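Chitooligosaccharide oxidase (Gibberella zeae, PDB 6Y0R) oxidises the C1 hydroxyl of chitooligosaccharides to lactones with a bound FAD cofactor, passing the electrons to molecular oxygen and releasing hydrogen peroxide. Local coordinates at residues C30-V36 with A75-C79; H175-L181 with E223-F227; Q244-P248 with F354-N359; S368-W372 with P418-L424. One frame throughout, in Å; residues are numbered along the deposited sequence.

The four contacts follow one another along the chain, each closing before the next opens. Interactions 1 and 2 involve the FAD-binding PCMH-type region: interaction 1 ties helix 26-33 to helix 70-83 beside the four-stranded mixed sheet, and interaction 2 joins the loop before strand 182-188 to strand 218-228, with centres about 33 Å apart. In interactions 3 and 4, centres about 20 Å apart, helix 351-367 of the former leads into strand 371-378 of the latter. The centres of interactions 1 and 3 are about 57 Å apart, on opposite sides of the chain's centre: the first two contacts belong to the FAD-binding part, the last two to the part built on the seven-stranded antiparallel sheet.

Interaction 1: C30-V36 with A75-C79; sequences CLTQAKV and AAVEC
A disulfide joins C30 to C79, with SG to SG at 2.2 Å and a bridge torsion (chi3) of -81°. The two half-cystines reach it differently. In C30 the sulfur is anti to the backbone N (chi1 -178°), whereas in C79 it is anti to the carbonyl carbon (chi1 -79°), which lays the C79 sulfur alongside helix 26-33, where the backbone N of L31 lies 3.6 Å from C79 SG. The side chain of L31 makes its contact through CD2, which comes over the backbone of helix 70-83, 3.6 Å from A76 CA, and also meets A76 CB and C79 CB. The same leucine, with A76, rests on strands 63-65 and 108-111, so the two helices pack side by side on the mixed sheet of the FAD-binding PCMH-type fold, with the side chain of A76 about 12 Å from the flavin cofactor. Helix 26-33 ends here in a Schellman motif. K35 takes a positive phi, and V36 N turns back to L31 O at 2.9 Å, a reversal that brings V36 round to face helix 70-83. The two methyls of V36 then divide the neighbouring alanines between them: V36 CG2 presses to 3.5 Å from A75 CB, while V36 CG1 faces A76 CB at 4.1 Å. A34 adds a methyl-to-methyl contact, its CB 4.0 Å from A75 CB.

Interaction 2: H175-L181 with E223-F227; sequences HGLTLDL and EFQTF
The carbonyl oxygen of L181 accepts the backbone N-H of Q225 at 2.9 Å (O to N), the donor lying nearly along the C=O axis, and F224 CA adds a CA-H...O contact at 3.2 Å from the same oxygen. This grip fastens the 3-10 turn 178-181 to strand 218-228 of the antiparallel sheet in the FAD-binding PCMH-type fold, just before strand 182-188 pairs with that strand. The F224 ring lies beside the turn and turns its edge to T178 O; its CE2 also meets the T178 methyl CG2 at 3.9 Å. T178 OG1 is held by A150 O, and this threonine's side chain is about 7 Å from the FAD. The L181 side chain crosses that of F227 at about a right angle, L181 CD1 lying in the plane of the ring at its edge, 3.5 Å from F227 CD2. Q225 O, buried beside this leucine, has no polar partner. F227 CG sits between its backbone N and carbonyl carbon (chi1 53°), which turns the ring toward H175, the last residue of helix 172-175. There the rings of H175 and F227 form a face-to-face stack, with planes 1° apart and centroids separated by 3.6 Å; F227 CG lies over the centre of the imidazole.

Interaction 3: Q244-P248 with F354-N359; sequences QNTAP and FKSFVN
Q244 and N359 are brought together by two different torsions: Q244 CG stands anti to its backbone N (chi1 -172°) with the chain extended beyond it, while N359 CG is anti to the carbonyl carbon. The two side chains cross at about a right angle, with the amide planes 66° apart. Q244 NE2 donates to N359 OD1 at 2.7 Å, and the N-H...O angle is a nearly straight 170°. The oxygen lies in the amide plane of Q244, yet the donor stands well above the carbonyl plane of N359 and so does not use a lone pair. This bond lies at the solvent-exposed N359 end of the contact. Further in, V358 is in the middle of the apolar contact, and its methyls take different partners. V358 CG1 lies 3.8 Å from Q244 CA, and V358 CG2 leans on A247 CB at 3.8 Å. P248 crosses V358 at about a right angle, with its CG also 3.8 Å from V358 CG2. K355 CG touches the proline ring, P248 CB lying 3.6 Å away, while the rest of the extended lysine chain leads away. One turn before V358, F354 CB approaches P248 O, and the F354 ring goes on to L251, Y252 and Q255 of helix 247-260. A247 and V358 both touch Y276 of strand 275-283. The contact thus joins the first turn of helix 247-260 to the N-terminal half of helix 351-367, two helices packed side by side against the seven-stranded antiparallel sheet of this FAD-linked oxidoreductase.

Interaction 4: S368-W372 with P418-L424; sequences SSHSW and PSDGFNL
Apolar contacts centre on L424, whose CD2 methyl touches three residues leading into and starting strand 371-378. It lies 3.6 Å from H370 CB, also 3.6 Å from S368 OG, and 3.9 Å from W372 CD1. The leucine's chi1 of 170° sets CG anti to the backbone N and sends the branch across to the other segment, where it slides past H370 and meets W372 at about a right angle. The H370 ring lies near P418 and G421 at the start of the helix. Among polar groups, D420 brings OD1 to the edge of the H370 ring, near its plane, with the carboxylate turned 63° from the imidazole. Within its own segment, S368 OG accepts H370 N at 3.1 Å, an ST turn that fixes the bend before the strand, and the carbonyls of S368 and H370 both receive K273 NZ. W372 NE1 is bonded to G365 O at the end of helix 351-367. The arrangement sets the first turn of helix 420-433 against the start of strand 371-378, a helix-on-sheet contact at the beginning of an inner strand of the seven-stranded antiparallel sheet.

Interaction 1: C30-V36 with A75-C79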
# COMPACT_ATOMS: atom_id res chain seq x y z
N CYS A 30 -30.81 8.57 10.52
CA CYS A 30 -29.90 8.92 11.64
C CYS A 30 -28.88 9.94 11.13
O CYS A 30 -28.68 10.95 11.79
CB CYS A 30 -29.18 7.72 12.25
SG CYS A 30 -28.12 8.13 13.67
N LEU A 31 -28.26 9.67 9.98
CA LEU A 31 -27.20 10.53 9.41
C LEU A 31 -27.78 11.91 9.06
O LEU A 31 -27.20 12.93 9.49
CB LEU A 31 -26.61 9.84 8.17
CG LEU A 31 -25.73 8.61 8.46
CD1 LEU A 31 -25.37 7.91 7.18
CD2 LEU A 31 -24.49 8.98 9.26
N THR A 32 -28.88 11.95 8.33
CA THR A 32 -29.56 13.22 7.93
C THR A 32 -29.89 14.03 9.20
O THR A 32 -29.49 15.23 9.30
CB THR A 32 -30.75 12.89 7.02
OG1 THR A 32 -31.59 11.98 7.72
CG2 THR A 32 -30.36 12.26 5.71
N GLN A 33 -30.50 13.38 10.19
CA GLN A 33 -30.90 14.05 11.46
C GLN A 33 -29.65 14.53 12.22
O GLN A 33 -29.74 15.55 12.93
CB GLN A 33 -31.81 13.14 12.28
CG GLN A 33 -33.16 12.91 11.61
CD GLN A 33 -34.22 12.33 12.53
OE1 GLN A 33 -34.43 12.81 13.64
NE2 GLN A 33 -34.90 11.30 12.05
N ALA A 34 -28.50 13.87 12.06
CA ALA A 34 -27.24 14.30 12.72
C ALA A 34 -26.51 15.35 11.87
O ALA A 34 -25.40 15.76 12.30
CB ALA A 34 -26.36 13.10 12.97
N LYS A 35 -27.10 15.76 10.74
CA LYS A 35 -26.57 16.79 9.81
C LYS A 35 -25.24 16.27 9.26
O LYS A 35 -24.26 17.07 9.15
CB LYS A 35 -26.40 18.15 10.50
CG LYS A 35 -27.65 18.68 11.18
CD LYS A 35 -27.46 20.04 11.86
CE LYS A 35 -28.78 20.74 12.13
NZ LYS A 35 -28.60 22.13 12.62
N VAL A 36 -25.18 14.97 9.00
CA VAL A 36 -24.02 14.38 8.29
C VAL A 36 -24.34 14.39 6.80
O VAL A 36 -25.33 13.80 6.35
CB VAL A 36 -23.70 12.96 8.81
CG1 VAL A 36 -22.54 12.38 8.01
CG2 VAL A 36 -23.35 12.98 10.29
N ALA A 75 -20.27 11.87 14.33
CA ALA A 75 -21.74 11.66 14.21
C ALA A 75 -22.01 10.44 13.32
O ALA A 75 -22.90 9.62 13.63
CB ALA A 75 -22.43 12.89 13.69
N ALA A 76 -21.26 10.30 12.23
CA ALA A 76 -21.50 9.19 11.29
C ALA A 76 -21.19 7.87 11.99
O ALA A 76 -22.00 6.93 11.85
CB ALA A 76 -20.70 9.36 10.02
N VAL A 77 -20.07 7.79 12.69
CA VAL A 77 -19.69 6.56 13.43
C VAL A 77 -20.77 6.29 14.48
O VAL A 77 -21.23 5.14 14.56
CB VAL A 77 -18.29 6.67 14.04
CG1 VAL A 77 -17.98 5.52 14.98
CG2 VAL A 77 -17.24 6.76 12.94
N GLU A 78 -21.23 7.31 15.19
CA GLU A 78 -22.24 7.09 16.27
C GLU A 78 -23.49 6.48 15.65
O GLU A 78 -24.08 5.54 16.26
CB GLU A 78 -22.57 8.39 17.02
CG GLU A 78 -21.51 8.73 18.04
CD GLU A 78 -21.38 10.19 18.45
OE1 GLU A 78 -22.20 11.04 18.00
OE2 GLU A 78 -20.44 10.48 19.17
N CYS A 79 -23.90 6.97 14.49
CA CYS A 79 -25.07 6.48 13.73
C CYS A 79 -24.89 5.01 13.35
O CYS A 79 -25.84 4.22 13.50
CB CYS A 79 -25.34 7.30 12.48
SG CYS A 79 -26.20 8.85 12.85

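Interaction 2: H175-L181 with E223-F227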
# COMPACT_ATOMS: atom_id res chain seq x y z
N HIS A 175 14.31 5.92 4.12
CA HIS A 175 13.41 6.65 5.06
C HIS A 175 12.32 5.75 5.64
O HIS A 175 11.64 6.18 6.56
CB HIS A 175 12.81 7.88 4.39
CG HIS A 175 13.82 8.94 4.11
ND1 HIS A 175 14.46 9.64 5.12
CD2 HIS A 175 14.34 9.39 2.94
CE1 HIS A 175 15.32 10.51 4.56
NE2 HIS A 175 15.28 10.36 3.23
N GLY A 176 12.20 4.52 5.17
CA GLY A 176 11.25 3.54 5.71
C GLY A 176 9.95 3.51 4.94
O GLY A 176 9.81 4.22 3.92
N LEU A 177 8.99 2.80 5.51
CA LEU A 177 7.60 2.83 5.03
C LEU A 177 6.99 4.15 5.45
O LEU A 177 7.52 4.84 6.34
CB LEU A 177 6.79 1.68 5.64
CG LEU A 177 7.36 0.29 5.40
CD1 LEU A 177 6.69 -0.75 6.32
CD2 LEU A 177 7.24 -0.09 3.95
N THR A 178 5.88 4.52 4.83
CA THR A 178 5.22 5.78 5.19
C THR A 178 5.00 5.78 6.71
O THR A 178 5.21 6.81 7.38
CB THR A 178 3.92 6.01 4.42
OG1 THR A 178 4.11 5.72 3.06
CG2 THR A 178 3.43 7.43 4.52
N LEU A 179 4.57 4.66 7.26
CA LEU A 179 4.21 4.64 8.70
C LEU A 179 5.43 4.75 9.61
O LEU A 179 5.23 5.05 10.81
CB LEU A 179 3.37 3.40 9.03
CG LEU A 179 3.96 2.04 8.70
CD1 LEU A 179 5.08 1.66 9.66
CD2 LEU A 179 2.85 0.99 8.74
N ASP A 180 6.65 4.59 9.09
CA ASP A 180 7.89 4.71 9.90
C ASP A 180 8.12 6.17 10.27
O ASP A 180 8.89 6.39 11.24
CB ASP A 180 9.08 4.01 9.26
CG ASP A 180 8.92 2.47 9.27
OD1 ASP A 180 8.53 1.94 10.35
OD2 ASP A 180 9.23 1.81 8.24
N LEU A 181 7.49 7.13 9.61
CA LEU A 181 7.71 8.55 10.02
C LEU A 181 6.48 9.11 10.71
O LEU A 181 6.43 10.30 11.00
CB LEU A 181 8.08 9.36 8.77
CG LEU A 181 9.51 9.09 8.25
CD1 LEU A 181 9.81 9.96 7.04
CD2 LEU A 181 10.54 9.31 9.33
N GLU A 223 -0.06 12.55 11.80
CA GLU A 223 1.06 13.49 11.98
C GLU A 223 2.34 12.74 11.65
O GLU A 223 2.54 11.63 12.12
CB GLU A 223 1.09 14.06 13.39
CG GLU A 223 2.17 15.12 13.56
CD GLU A 223 2.06 15.98 14.80
OE1 GLU A 223 1.45 15.50 15.82
OE2 GLU A 223 2.57 17.13 14.74
N PHE A 224 3.26 13.39 10.95
CA PHE A 224 4.55 12.81 10.52
C PHE A 224 5.70 13.77 10.80
O PHE A 224 5.51 14.99 10.74
CB PHE A 224 4.56 12.57 9.01
CG PHE A 224 3.49 11.65 8.48
CD1 PHE A 224 2.21 12.12 8.23
CD2 PHE A 224 3.77 10.29 8.31
CE1 PHE A 224 1.23 11.26 7.77
CE2 PHE A 224 2.79 9.43 7.85
CZ PHE A 224 1.53 9.92 7.56
N GLN A 225 6.88 13.21 10.97
CA GLN A 225 8.15 13.96 10.89
C GLN A 225 8.62 13.86 9.43
O GLN A 225 9.08 12.78 9.01
CB GLN A 225 9.21 13.40 11.84
CG GLN A 225 10.53 14.17 11.76
CD GLN A 225 10.36 15.66 11.99
OE1 GLN A 225 9.76 16.07 12.98
NE2 GLN A 225 10.84 16.48 11.06
N THR A 226 8.45 14.95 8.67
CA THR A 226 8.93 14.98 7.27
C THR A 226 10.46 14.93 7.22
O THR A 226 11.13 15.26 8.22
CB THR A 226 8.40 16.20 6.50
OG1 THR A 226 9.12 17.34 6.99
CG2 THR A 226 6.90 16.36 6.61
N PHE A 227 11.00 14.63 6.04
CA PHE A 227 12.44 14.78 5.75
C PHE A 227 12.59 15.83 4.64
O PHE A 227 11.59 16.21 3.97
CB PHE A 227 13.14 13.47 5.38
CG PHE A 227 12.49 12.69 4.27
CD1 PHE A 227 12.82 12.92 2.94
CD2 PHE A 227 11.56 11.70 4.57
CE1 PHE A 227 12.21 12.19 1.92
CE2 PHE A 227 10.95 10.99 3.55
CZ PHE A 227 11.28 11.23 2.23

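Interaction 3: Q244-P248 with F354-N359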
# COMPACT_ATOMS: atom_id res chain seq x y z
N GLN A 244 15.69 -18.47 -19.73
CA GLN A 244 15.67 -19.47 -18.66
C GLN A 244 17.11 -19.78 -18.20
O GLN A 244 17.29 -20.05 -17.00
CB GLN A 244 14.80 -20.63 -19.17
CG GLN A 244 14.50 -21.69 -18.14
CD GLN A 244 13.35 -22.57 -18.58
OE1 GLN A 244 12.96 -22.59 -19.74
NE2 GLN A 244 12.78 -23.28 -17.63
N ASN A 245 18.13 -19.64 -19.05
CA ASN A 245 19.54 -19.93 -18.66
C ASN A 245 20.19 -18.81 -17.84
O ASN A 245 21.13 -19.12 -17.10
CB ASN A 245 20.45 -20.17 -19.87
CG ASN A 245 20.09 -21.42 -20.62
OD1 ASN A 245 19.96 -22.49 -20.04
ND2 ASN A 245 19.89 -21.29 -21.92
N THR A 246 19.80 -17.54 -18.03
CA THR A 246 20.51 -16.39 -17.46
C THR A 246 19.68 -15.77 -16.34
O THR A 246 20.29 -15.18 -15.46
CB THR A 246 20.84 -15.35 -18.52
OG1 THR A 246 19.70 -15.03 -19.31
CG2 THR A 246 21.91 -15.88 -19.47
N ALA A 247 18.35 -15.93 -16.37
CA ALA A 247 17.49 -15.21 -15.39
C ALA A 247 17.72 -15.71 -13.96
O ALA A 247 17.74 -14.89 -13.04
CB ALA A 247 16.03 -15.27 -15.74
N PRO A 248 17.82 -17.02 -13.66
CA PRO A 248 18.00 -17.41 -12.26
C PRO A 248 19.21 -16.77 -11.57
O PRO A 248 19.10 -16.25 -10.52
CB PRO A 248 18.09 -18.95 -12.32
CG PRO A 248 17.34 -19.28 -13.59
CD PRO A 248 17.68 -18.18 -14.57
N PHE A 354 15.04 -19.51 -7.19
CA PHE A 354 14.90 -18.63 -8.36
C PHE A 354 14.74 -19.48 -9.62
O PHE A 354 14.00 -19.10 -10.53
CB PHE A 354 16.07 -17.65 -8.48
CG PHE A 354 15.98 -16.47 -7.55
CD1 PHE A 354 14.91 -15.58 -7.66
CD2 PHE A 354 16.93 -16.23 -6.56
CE1 PHE A 354 14.83 -14.48 -6.83
CE2 PHE A 354 16.84 -15.11 -5.74
CZ PHE A 354 15.80 -14.23 -5.88
N LYS A 355 15.43 -20.63 -9.72
CA LYS A 355 15.26 -21.54 -10.88
C LYS A 355 13.81 -22.04 -11.00
O LYS A 355 13.28 -21.99 -12.11
CB LYS A 355 16.22 -22.73 -10.82
CG LYS A 355 17.63 -22.39 -11.23
CD LYS A 355 18.56 -23.61 -11.29
CE LYS A 355 19.99 -23.17 -11.56
NZ LYS A 355 20.98 -24.22 -11.20
N SER A 356 13.16 -22.39 -9.89
CA SER A 356 11.74 -22.84 -9.89
C SER A 356 10.86 -21.73 -10.42
O SER A 356 9.99 -21.95 -11.26
CB SER A 356 11.25 -23.25 -8.53
OG SER A 356 12.08 -24.28 -8.03
N PHE A 357 11.06 -20.52 -9.89
CA PHE A 357 10.33 -19.31 -10.31
C PHE A 357 10.50 -19.07 -11.81
O PHE A 357 9.53 -18.88 -12.54
CB PHE A 357 10.82 -18.16 -9.44
CG PHE A 357 10.28 -16.82 -9.82
CD1 PHE A 357 8.94 -16.55 -9.78
CD2 PHE A 357 11.15 -15.78 -10.15
CE1 PHE A 357 8.45 -15.30 -10.13
CE2 PHE A 357 10.66 -14.53 -10.49
CZ PHE A 357 9.30 -14.30 -10.49
N VAL A 358 11.75 -18.99 -12.28
CA VAL A 358 12.06 -18.70 -13.70
C VAL A 358 11.46 -19.83 -14.59
O VAL A 358 10.94 -19.52 -15.65
CB VAL A 358 13.57 -18.55 -13.89
CG1 VAL A 358 13.93 -18.59 -15.36
CG2 VAL A 358 14.12 -17.29 -13.22
N ASN A 359 11.55 -21.09 -14.14
CA ASN A 359 10.92 -22.24 -14.85
C ASN A 359 9.42 -21.99 -15.06
O ASN A 359 8.93 -22.16 -16.20
CB ASN A 359 11.25 -23.55 -14.12
CG ASN A 359 12.71 -23.95 -14.29
OD1 ASN A 359 13.48 -23.29 -15.01
ND2 ASN A 359 13.09 -25.05 -13.65

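Interaction 4: S368-W372 with P418-L424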
# COMPACT_ATOMS: atom_id res chain seq x y z
N SER A 368 0.94 -18.00 -21.46
CA SER A 368 -0.36 -17.47 -20.97
C SER A 368 -0.89 -16.39 -21.92
O SER A 368 -0.09 -15.56 -22.38
CB SER A 368 -0.23 -16.90 -19.56
OG SER A 368 -1.48 -16.43 -19.10
N SER A 369 -2.19 -16.37 -22.19
CA SER A 369 -2.83 -15.27 -22.95
C SER A 369 -3.02 -14.04 -22.06
O SER A 369 -3.32 -12.95 -22.58
CB SER A 369 -4.15 -15.71 -23.51
OG SER A 369 -4.93 -16.27 -22.48
N HIS A 370 -2.82 -14.21 -20.75
CA HIS A 370 -3.10 -13.12 -19.77
C HIS A 370 -2.04 -12.03 -19.84
O HIS A 370 -0.88 -12.40 -20.03
CB HIS A 370 -3.16 -13.70 -18.38
CG HIS A 370 -4.40 -14.47 -18.13
ND1 HIS A 370 -4.81 -15.50 -18.95
CD2 HIS A 370 -5.30 -14.40 -17.13
CE1 HIS A 370 -5.92 -16.03 -18.47
NE2 HIS A 370 -6.23 -15.38 -17.35
N SER A 371 -2.41 -10.76 -19.66
CA SER A 371 -1.46 -9.63 -19.55
C SER A 371 -1.05 -9.52 -18.07
O SER A 371 -1.67 -8.77 -17.30
CB SER A 371 -1.95 -8.34 -20.13
OG SER A 371 -3.25 -8.06 -19.72
N TRP A 372 -0.21 -10.44 -17.66
CA TRP A 372 0.26 -10.51 -16.26
C TRP A 372 1.58 -9.74 -16.13
O TRP A 372 2.28 -9.54 -17.10
CB TRP A 372 0.39 -11.96 -15.80
CG TRP A 372 1.43 -12.73 -16.54
CD1 TRP A 372 1.25 -13.50 -17.65
CD2 TRP A 372 2.84 -12.80 -16.24
NE1 TRP A 372 2.45 -14.01 -18.08
CE2 TRP A 372 3.44 -13.60 -17.22
CE3 TRP A 372 3.66 -12.22 -15.27
CZ2 TRP A 372 4.81 -13.88 -17.24
CZ3 TRP A 372 5.01 -12.50 -15.28
CH2 TRP A 372 5.58 -13.29 -16.27
N PRO A 418 -11.30 -13.65 -16.01
CA PRO A 418 -11.53 -15.10 -16.07
C PRO A 418 -10.93 -15.86 -14.87
O PRO A 418 -9.90 -15.46 -14.39
CB PRO A 418 -10.82 -15.48 -17.37
CG PRO A 418 -9.67 -14.50 -17.46
CD PRO A 418 -10.16 -13.21 -16.83
N SER A 419 -11.56 -16.95 -14.43
CA SER A 419 -11.16 -17.65 -13.19
C SER A 419 -9.80 -18.36 -13.37
O SER A 419 -9.11 -18.55 -12.33
CB SER A 419 -12.24 -18.58 -12.68
OG SER A 419 -12.79 -19.35 -13.74
N ASP A 420 -9.37 -18.68 -14.59
CA ASP A 420 -8.01 -19.26 -14.79
C ASP A 420 -6.94 -18.23 -14.40
O ASP A 420 -5.84 -18.68 -14.08
CB ASP A 420 -7.75 -19.83 -16.19
CG ASP A 420 -7.83 -18.86 -17.35
OD1 ASP A 420 -8.10 -17.67 -17.13
OD2 ASP A 420 -7.68 -19.32 -18.50
N GLY A 421 -7.27 -16.95 -14.36
CA GLY A 421 -6.35 -15.88 -13.86
C GLY A 421 -5.97 -16.07 -12.41
O GLY A 421 -4.77 -15.80 -12.03
N PHE A 422 -6.91 -16.49 -11.56
CA PHE A 422 -6.59 -16.85 -10.17
C PHE A 422 -5.52 -17.92 -10.14
O PHE A 422 -4.61 -17.85 -9.27
CB PHE A 422 -7.85 -17.32 -9.42
CG PHE A 422 -8.97 -16.31 -9.36
CD1 PHE A 422 -8.75 -15.00 -8.99
CD2 PHE A 422 -10.29 -16.69 -9.62
CE1 PHE A 422 -9.77 -14.08 -8.90
CE2 PHE A 422 -11.33 -15.78 -9.48
CZ PHE A 422 -11.07 -14.46 -9.17
N ASN A 423 -5.64 -18.97 -10.98
CA ASN A 423 -4.68 -20.09 -10.91
C ASN A 423 -3.32 -19.64 -11.48
O ASN A 423 -2.30 -20.10 -10.97
CB ASN A 423 -5.17 -21.36 -11.62
CG ASN A 423 -4.66 -22.61 -10.92
OD1 ASN A 423 -4.92 -22.81 -9.73
ND2 ASN A 423 -3.93 -23.45 -11.64
N LEU A 424 -3.32 -18.75 -12.45
CA LEU A 424 -2.05 -18.25 -13.05
C LEU A 424 -1.29 -17.54 -11.92
O LEU A 424 -0.07 -17.81 -11.73
CB LEU A 424 -2.36 -17.24 -14.15
CG LEU A 424 -1.15 -16.47 -14.68
CD1 LEU A 424 -0.14 -17.40 -15.30
CD2 LEU A 424 -1.58 -15.40 -15.67